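Local coordinates for malonyl CoA-acyl carrier protein transacylase (PDB 2QC3) that catalyses transfer of the malonyl group from malonyl-CoA to holo-acyl carrier protein, a step of fatty acid biosynthesis, at residues D85-V93 with T219-D227; E95-I105 with A237-L245. All coordinates share one frame; numbering follows the deposited sequence.

Two distant parts of the chain meet on this side of the acyltransferase domain, and two contacts join them. Strand 86-90 runs into the turn at S92 and, almost without a break, into helix 94-101. The chain returns more than a hundred residues later as the short strand 221-222, followed by helix 234-243. Contact 1 closes the first loop by pairing the strands at one edge of the parallel sheet; contact 2 closes the second by packing the helices. Their segments alternate along the sequence, so the loops cross instead of nesting. Strand joins strand and helix joins helix, with the two contact centres about 8 Å apart.

Contact 1: D85-V93 with T219-D227; sequences DVIVAGHSV and TATLLSNRD. With ACY (acetic acid), chain B.
The strand leading to the nucleophile turn pairs in parallel with the edge strand of the sheet, and V88 and L222 form its bridge. V88 N donates to T221 O at 2.7 Å, and V88 O accepts from L223 N at 3.0 Å. Water takes over on both sides of this pair: one molecule links V86 O to T221 N, another G90 N to L223 O, and the backbones spread apart toward H91 and N225.

Side chains cover both faces. On one, the CD1 end of I87 packs on the branch point CG of L223, modelled rather close at 3.3 Å, while its CG1 lies against the methyl CG2 of T221. On the other, V88 CB meets L222 CD1 at 4.0 Å.

The last crossing is made by a side chain. N225, with CG opposite its own carbonyl carbon (chi1 -74°), turns its amide toward the 85-93 backbone. ND2 donates to G90 O at 2.8 Å, and OD1 accepts S92 N at 2.7 Å, in the carbonyl plane. This two-point clamp holds the backbone leading into S92, the active-site serine by similarity, whose phi is positive (57°). Just beyond, V93 N donates to a bound acetic acid, probably from the crystallisation liquor; an oxyanion-hole role for this amide would fit its place after the serine. Strand, tight turn and following helix fit the GxSxG nucleophile elbow of acyltransferases.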
loop_
_atom_site.group_PDB
_atom_site.type_symbol
_atom_site.label_atom_id
_atom_site.label_comp_id
_atom_site.label_asym_id
_atom_site.label_seq_id
_atom_site.Cartn_x
_atom_site.Cartn_y
_atom_site.Cartn_z
ATOM N N ASP A 85 -6.659 -10.703 -18.637
ATOM C CA ASP A 85 -6.773 -9.280 -18.349
ATOM C C ASP A 85 -6.833 -9.007 -16.859
ATOM O O ASP A 85 -7.508 -9.712 -16.103
ATOM C CB ASP A 85 -7.999 -8.675 -19.027
ATOM C CG ASP A 85 -7.745 -8.333 -20.477
ATOM O OD1 ASP A 85 -8.071 -9.162 -21.350
ATOM O OD2 ASP A 85 -7.200 -7.238 -20.737
ATOM N N VAL A 86 -6.118 -7.974 -16.440
ATOM C CA VAL A 86 -6.085 -7.618 -15.037
ATOM C C VAL A 86 -6.327 -6.130 -14.799
ATOM O O VAL A 86 -6.242 -5.311 -15.713
ATOM C CB VAL A 86 -4.723 -7.989 -14.416
ATOM C CG1 VAL A 86 -4.435 -9.466 -14.623
ATOM C CG2 VAL A 86 -3.618 -7.131 -15.033
ATOM N N ILE A 87 -6.650 -5.799 -13.558
ATOM C CA ILE A 87 -6.857 -4.419 -13.150
ATOM C C ILE A 87 -5.989 -4.383 -11.891
ATOM O O ILE A 87 -6.109 -5.256 -11.030
ATOM C CB ILE A 87 -8.354 -4.139 -12.845
ATOM C CG1 ILE A 87 -8.620 -2.632 -12.833
ATOM C CG2 ILE A 87 -8.766 -4.783 -11.536
ATOM C CD1 ILE A 87 -7.780 -1.858 -11.868
ATOM N N VAL A 88 -5.085 -3.412 -11.807
ATOM C CA VAL A 88 -4.171 -3.321 -10.669
ATOM C C VAL A 88 -4.479 -2.167 -9.727
ATOM O O VAL A 88 -4.889 -1.091 -10.156
ATOM C CB VAL A 88 -2.705 -3.167 -11.159
ATOM C CG1 VAL A 88 -1.727 -3.415 -10.017
ATOM C CG2 VAL A 88 -2.438 -4.119 -12.308
ATOM N N ALA A 89 -4.266 -2.400 -8.435
ATOM C CA ALA A 89 -4.492 -1.369 -7.425
ATOM C C ALA A 89 -3.690 -1.678 -6.164
ATOM O O ALA A 89 -3.553 -2.846 -5.783
ATOM C CB ALA A 89 -5.975 -1.271 -7.089
ATOM N N GLY A 90 -3.157 -0.638 -5.528
ATOM C CA GLY A 90 -2.404 -0.833 -4.310
ATOM C C GLY A 90 -2.857 0.160 -3.256
ATOM O O GLY A 90 -3.398 1.208 -3.555
ATOM N N HIS A 91 -2.633 -0.188 -1.999
ATOM C CA HIS A 91 -3.007 0.686 -0.910
ATOM C C HIS A 91 -1.784 1.359 -0.317
ATOM O O HIS A 91 -0.854 0.689 0.116
ATOM C CB HIS A 91 -3.796 -0.098 0.158
ATOM C CG HIS A 91 -4.210 0.731 1.345
ATOM N ND1 HIS A 91 -5.532 0.992 1.652
ATOM C CD2 HIS A 91 -3.477 1.410 2.256
ATOM C CE1 HIS A 91 -5.591 1.804 2.695
ATOM N NE2 HIS A 91 -4.356 2.075 3.080
ATOM N N SER A 92 -1.800 2.693 -0.323
ATOM C CA SER A 92 -0.718 3.498 0.253
ATOM C C SER A 92 0.650 3.186 -0.344
ATOM O O SER A 92 0.838 3.373 -1.533
ATOM C CB SER A 92 -0.686 3.297 1.778
ATOM O OG SER A 92 -1.895 3.725 2.392
ATOM N N VAL A 93 1.600 2.720 0.464
ATOM C CA VAL A 93 2.883 2.381 -0.123
ATOM C C VAL A 93 2.706 1.254 -1.169
ATOM O O VAL A 93 3.514 1.128 -2.086
ATOM C CB VAL A 93 3.910 1.949 0.940
ATOM C CG1 VAL A 93 3.474 0.659 1.627
ATOM C CG2 VAL A 93 5.266 1.782 0.266
ATOM N N THR A 219 0.881 -1.039 -18.516
ATOM C CA THR A 219 0.514 -2.115 -19.425
ATOM C C THR A 219 -0.838 -2.695 -19.027
ATOM O O THR A 219 -1.368 -3.579 -19.696
ATOM C CB THR A 219 1.563 -3.251 -19.400
ATOM O OG1 THR A 219 1.594 -3.854 -18.099
ATOM C CG2 THR A 219 2.944 -2.702 -19.730
ATOM N N ALA A 220 -1.390 -2.197 -17.927
ATOM C CA ALA A 220 -2.681 -2.671 -17.452
ATOM C C ALA A 220 -3.443 -1.528 -16.806
ATOM O O ALA A 220 -2.869 -0.479 -16.520
ATOM C CB ALA A 220 -2.486 -3.799 -16.450
ATOM N N THR A 221 -4.741 -1.724 -16.595
ATOM C CA THR A 221 -5.558 -0.703 -15.946
ATOM C C THR A 221 -4.991 -0.533 -14.536
ATOM O O THR A 221 -5.006 -1.465 -13.728
ATOM C CB THR A 221 -7.027 -1.144 -15.844
ATOM O OG1 THR A 221 -7.505 -1.508 -17.145
ATOM C CG2 THR A 221 -7.884 -0.018 -15.284
ATOM N N LEU A 222 -4.478 0.656 -14.257
ATOM C CA LEU A 222 -3.880 0.956 -12.962
ATOM C C LEU A 222 -4.678 2.039 -12.250
ATOM O O LEU A 222 -4.774 3.172 -12.731
ATOM C CB LEU A 222 -2.429 1.418 -13.164
ATOM C CG LEU A 222 -1.564 1.802 -11.955
ATOM C CD1 LEU A 222 -1.309 0.588 -11.055
ATOM C CD2 LEU A 222 -0.247 2.349 -12.458
ATOM N N LEU A 223 -5.255 1.683 -11.109
ATOM C CA LEU A 223 -6.045 2.623 -10.318
ATOM C C LEU A 223 -5.159 3.402 -9.351
ATOM O O LEU A 223 -4.049 2.974 -9.035
ATOM C CB LEU A 223 -7.119 1.879 -9.525
ATOM C CG LEU A 223 -8.092 1.053 -10.366
ATOM C CD1 LEU A 223 -9.182 0.484 -9.465
ATOM C CD2 LEU A 223 -8.697 1.939 -11.453
ATOM N N SER A 224 -5.664 4.543 -8.889
ATOM C CA SER A 224 -4.934 5.390 -7.959
ATOM C C SER A 224 -5.746 5.662 -6.695
ATOM O O SER A 224 -6.962 5.837 -6.754
ATOM C CB SER A 224 -4.581 6.726 -8.630
ATOM O OG SER A 224 -3.972 7.610 -7.705
ATOM N N ASN A 225 -5.055 5.699 -5.558
ATOM C CA ASN A 225 -5.668 5.968 -4.258
ATOM C C ASN A 225 -6.231 7.386 -4.221
ATOM O O ASN A 225 -7.031 7.729 -3.355
ATOM C CB ASN A 225 -4.624 5.833 -3.140
ATOM C CG ASN A 225 -4.255 4.397 -2.844
ATOM O OD1 ASN A 225 -3.291 4.141 -2.122
ATOM N ND2 ASN A 225 -5.023 3.447 -3.381
ATOM N N ARG A 226 -5.779 8.215 -5.151
ATOM C CA ARG A 226 -6.237 9.600 -5.226
ATOM C C ARG A 226 -7.757 9.688 -5.330
ATOM O O ARG A 226 -8.412 10.395 -4.554
ATOM C CB ARG A 226 -5.621 10.282 -6.447
ATOM C CG ARG A 226 -6.059 11.720 -6.625
ATOM C CD ARG A 226 -5.512 12.304 -7.918
ATOM N NE ARG A 226 -5.691 13.749 -7.952
ATOM C CZ ARG A 226 -5.486 14.509 -9.025
ATOM N NH1 ARG A 226 -5.092 13.966 -10.169
ATOM N NH2 ARG A 226 -5.672 15.821 -8.951
ATOM N N ASP A 227 -8.315 8.962 -6.292
ATOM C CA ASP A 227 -9.754 8.993 -6.519
ATOM C C ASP A 227 -10.332 7.685 -7.057
ATOM O O ASP A 227 -11.439 7.667 -7.589
ATOM C CB ASP A 227 -10.071 10.121 -7.492
ATOM C CG ASP A 227 -9.222 10.057 -8.749
ATOM O OD1 ASP A 227 -9.318 10.985 -9.581
ATOM O OD2 ASP A 227 -8.456 9.082 -8.910
HETATM C C ACY B . 1.756 4.289 3.752
HETATM O O ACY B . 1.938 5.347 3.178
HETATM O OXT ACY B . 2.122 3.128 3.179
HETATM C CH3 ACY B . 1.114 4.264 5.112
HETATM O O HOH W 1 -6.038 -4.118 -18.182
HETATM O O HOH W 2 -2.993 1.864 -6.697
#

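Contact 2: E95-I105 with A237-L245; sequences EIAAYAIAGVI and AMDTLVSQL
Y99 and L241 meet between helices 94-101 and 234-243, a nearly antiparallel pair (168°), of which helix 94-101 packs on the parallel sheet through L222. The axes stand 11.4 Å apart, and the tyrosine ring spans much of that gap.

Apolar contact comes first. The ring carbon CE2 of Y99 touches the methyl CB of A237 at 3.6 Å, and L241 slides past the ring in the opposite direction, bringing its CB and CD2 close. Farther along, L241 CD1 meets I96 CG1 at 4.1 Å, their side chains crossing at about a right angle.

Sulfur contributes a Met-aromatic contact. Bends at chi2 (-51°) and chi3 carry SD of M238 to the ring edge, 5.0 Å from the Y99 centroid. V104 CG1 and I105 CG2 also touch SD; a Schellman motif with G103 as its C-prime residue ends helix 94-101 just before them.

Polar groups complete the contact. Near the active site, E95 OE2 merely packs against the methylene CG of Q244 at 3.6 Å, while OE1 accepts from N225 N; Q244 O in turn accepts from ND1 of H195, catalytic by similarity. Nearer the middle, Y99 OH donates to A237 O at 2.7 Å. The hydroxyl sits above the carbonyl plane, and L241 N, closing the helical turn, reaches the same oxygen from the opposite face.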
loop_
_atom_site.group_PDB
_atom_site.type_symbol
_atom_site.label_atom_id
_atom_site.label_comp_id
_atom_site.label_asym_id
_atom_site.label_seq_id
_atom_site.Cartn_x
_atom_site.Cartn_y
_atom_site.Cartn_z
ATOM N N GLU A 95 0.933 1.185 -3.580
ATOM C CA GLU A 95 0.828 1.732 -4.932
ATOM C C GLU A 95 2.127 1.597 -5.728
ATOM O O GLU A 95 2.095 1.389 -6.940
ATOM C CB GLU A 95 0.414 3.199 -4.895
ATOM C CG GLU A 95 -1.002 3.420 -4.397
ATOM C CD GLU A 95 -1.614 4.668 -4.978
ATOM O OE1 GLU A 95 -2.644 4.551 -5.679
ATOM O OE2 GLU A 95 -1.060 5.765 -4.740
ATOM N N ILE A 96 3.271 1.718 -5.059
ATOM C CA ILE A 96 4.550 1.606 -5.763
ATOM C C ILE A 96 4.690 0.214 -6.371
ATOM O O ILE A 96 5.140 0.066 -7.507
ATOM C CB ILE A 96 5.751 1.901 -4.819
ATOM C CG1 ILE A 96 5.765 3.396 -4.458
ATOM C CG2 ILE A 96 7.055 1.525 -5.496
ATOM C CD1 ILE A 96 6.827 3.790 -3.436
ATOM N N ALA A 97 4.297 -0.800 -5.605
ATOM C CA ALA A 97 4.345 -2.178 -6.076
ATOM C C ALA A 97 3.322 -2.337 -7.203
ATOM O O ALA A 97 3.598 -2.976 -8.223
ATOM C CB ALA A 97 4.030 -3.137 -4.925
ATOM N N ALA A 98 2.145 -1.744 -7.020
ATOM C CA ALA A 98 1.092 -1.803 -8.038
ATOM C C ALA A 98 1.597 -1.205 -9.348
ATOM O O ALA A 98 1.300 -1.717 -10.433
ATOM C CB ALA A 98 -0.145 -1.046 -7.570
ATOM N N TYR A 99 2.356 -0.117 -9.246
ATOM C CA TYR A 99 2.905 0.538 -10.427
ATOM C C TYR A 99 3.850 -0.398 -11.167
ATOM O O TYR A 99 3.825 -0.475 -12.396
ATOM C CB TYR A 99 3.647 1.818 -10.031
ATOM C CG TYR A 99 2.755 3.023 -9.903
ATOM C CD1 TYR A 99 1.474 2.911 -9.367
ATOM C CD2 TYR A 99 3.195 4.286 -10.307
ATOM C CE1 TYR A 99 0.653 4.015 -9.234
ATOM C CE2 TYR A 99 2.377 5.407 -10.175
ATOM C CZ TYR A 99 1.109 5.262 -9.640
ATOM O OH TYR A 99 0.284 6.351 -9.508
ATOM N N ALA A 100 4.687 -1.106 -10.416
ATOM C CA ALA A 100 5.624 -2.043 -11.018
ATOM C C ALA A 100 4.846 -3.206 -11.631
ATOM O O ALA A 100 5.175 -3.685 -12.714
ATOM C CB ALA A 100 6.606 -2.558 -9.966
ATOM N N ILE A 101 3.806 -3.660 -10.940
ATOM C CA ILE A 101 3.008 -4.759 -11.460
ATOM C C ILE A 101 2.382 -4.332 -12.785
ATOM O O ILE A 101 2.375 -5.095 -13.747
ATOM C CB ILE A 101 1.921 -5.179 -10.445
ATOM C CG1 ILE A 101 2.587 -5.905 -9.268
ATOM C CG2 ILE A 101 0.874 -6.076 -11.119
ATOM C CD1 ILE A 101 1.671 -6.130 -8.061
ATOM N N ALA A 102 1.893 -3.095 -12.832
ATOM C CA ALA A 102 1.268 -2.555 -14.035
ATOM C C ALA A 102 2.275 -2.056 -15.070
ATOM O O ALA A 102 1.893 -1.401 -16.041
ATOM C CB ALA A 102 0.302 -1.432 -13.662
ATOM N N GLY A 103 3.557 -2.345 -14.848
ATOM C CA GLY A 103 4.591 -1.961 -15.795
ATOM C C GLY A 103 5.015 -0.506 -15.908
ATOM O O GLY A 103 5.693 -0.134 -16.866
ATOM N N VAL A 104 4.650 0.324 -14.939
ATOM C CA VAL A 104 5.029 1.728 -14.999
ATOM C C VAL A 104 6.487 1.926 -14.608
ATOM O O VAL A 104 7.174 2.778 -15.168
ATOM C CB VAL A 104 4.118 2.575 -14.090
ATOM C CG1 VAL A 104 4.612 4.015 -14.031
ATOM C CG2 VAL A 104 2.697 2.536 -14.626
ATOM N N ILE A 105 6.957 1.129 -13.650
ATOM C CA ILE A 105 8.334 1.221 -13.176
ATOM C C ILE A 105 8.942 -0.163 -12.957
ATOM O O ILE A 105 8.224 -1.127 -12.689
ATOM C CB ILE A 105 8.415 2.001 -11.837
ATOM C CG1 ILE A 105 7.479 1.364 -10.807
ATOM C CG2 ILE A 105 8.059 3.468 -12.057
ATOM C CD1 ILE A 105 7.477 2.068 -9.450
ATOM N N ALA A 237 0.544 8.951 -13.810
ATOM C CA ALA A 237 0.715 8.007 -12.713
ATOM C C ALA A 237 1.771 8.476 -11.709
ATOM O O ALA A 237 1.529 8.479 -10.501
ATOM C CB ALA A 237 1.100 6.640 -13.259
ATOM N N MET A 238 2.939 8.882 -12.199
ATOM C CA MET A 238 3.997 9.314 -11.288
ATOM C C MET A 238 3.656 10.594 -10.538
ATOM O O MET A 238 3.909 10.691 -9.337
ATOM C CB MET A 238 5.323 9.474 -12.039
ATOM C CG MET A 238 5.828 8.176 -12.647
ATOM S SD MET A 238 5.869 6.804 -11.458
ATOM C CE MET A 238 7.348 7.240 -10.499
ATOM N N ASP A 239 3.079 11.570 -11.237
ATOM C CA ASP A 239 2.697 12.826 -10.598
ATOM C C ASP A 239 1.685 12.549 -9.490
ATOM O O ASP A 239 1.745 13.135 -8.414
ATOM C CB ASP A 239 2.081 13.796 -11.618
ATOM C CG ASP A 239 3.109 14.368 -12.578
ATOM O OD1 ASP A 239 4.318 14.268 -12.284
ATOM O OD2 ASP A 239 2.710 14.929 -13.620
ATOM N N THR A 240 0.750 11.649 -9.764
ATOM C CA THR A 240 -0.262 11.297 -8.781
ATOM C C THR A 240 0.358 10.555 -7.603
ATOM O O THR A 240 -0.022 10.783 -6.452
ATOM C CB THR A 240 -1.363 10.440 -9.423
ATOM O OG1 THR A 240 -2.037 11.223 -10.413
ATOM C CG2 THR A 240 -2.368 9.966 -8.380
ATOM N N LEU A 241 1.311 9.672 -7.894
ATOM C CA LEU A 241 1.996 8.912 -6.849
ATOM C C LEU A 241 2.718 9.855 -5.885
ATOM O O LEU A 241 2.625 9.703 -4.669
ATOM C CB LEU A 241 3.003 7.937 -7.471
ATOM C CG LEU A 241 3.962 7.214 -6.511
ATOM C CD1 LEU A 241 3.183 6.392 -5.508
ATOM C CD2 LEU A 241 4.903 6.330 -7.290
ATOM N N VAL A 242 3.430 10.839 -6.429
ATOM C CA VAL A 242 4.156 11.787 -5.594
ATOM C C VAL A 242 3.171 12.569 -4.732
ATOM O O VAL A 242 3.337 12.693 -3.520
ATOM C CB VAL A 242 4.969 12.768 -6.457
ATOM C CG1 VAL A 242 5.666 13.795 -5.570
ATOM C CG2 VAL A 242 5.991 11.997 -7.276
ATOM N N SER A 243 2.124 13.073 -5.370
ATOM C CA SER A 243 1.107 13.843 -4.677
ATOM C C SER A 243 0.394 13.054 -3.572
ATOM O O SER A 243 0.035 13.617 -2.540
ATOM C CB SER A 243 0.097 14.374 -5.698
ATOM O OG SER A 243 -0.878 15.170 -5.065
ATOM N N GLN A 244 0.202 11.753 -3.774
ATOM C CA GLN A 244 -0.467 10.928 -2.772
ATOM C C GLN A 244 0.241 10.941 -1.428
ATOM O O GLN A 244 -0.339 10.570 -0.404
ATOM C CB GLN A 244 -0.594 9.477 -3.259
ATOM C CG GLN A 244 -1.840 9.231 -4.069
ATOM C CD GLN A 244 -3.081 9.652 -3.317
ATOM O OE1 GLN A 244 -3.453 9.056 -2.301
ATOM N NE2 GLN A 244 -3.722 10.691 -3.803
ATOM N N LEU A 245 1.498 11.367 -1.431
ATOM C CA LEU A 245 2.279 11.417 -0.210
ATOM C C LEU A 245 1.553 12.184 0.891
ATOM O O LEU A 245 1.568 11.784 2.047
ATOM C CB LEU A 245 3.639 12.059 -0.491
ATOM C CG LEU A 245 4.766 11.701 0.478
ATOM C CD1 LEU A 245 4.973 10.187 0.482
ATOM C CD2 LEU A 245 6.055 12.397 0.052
#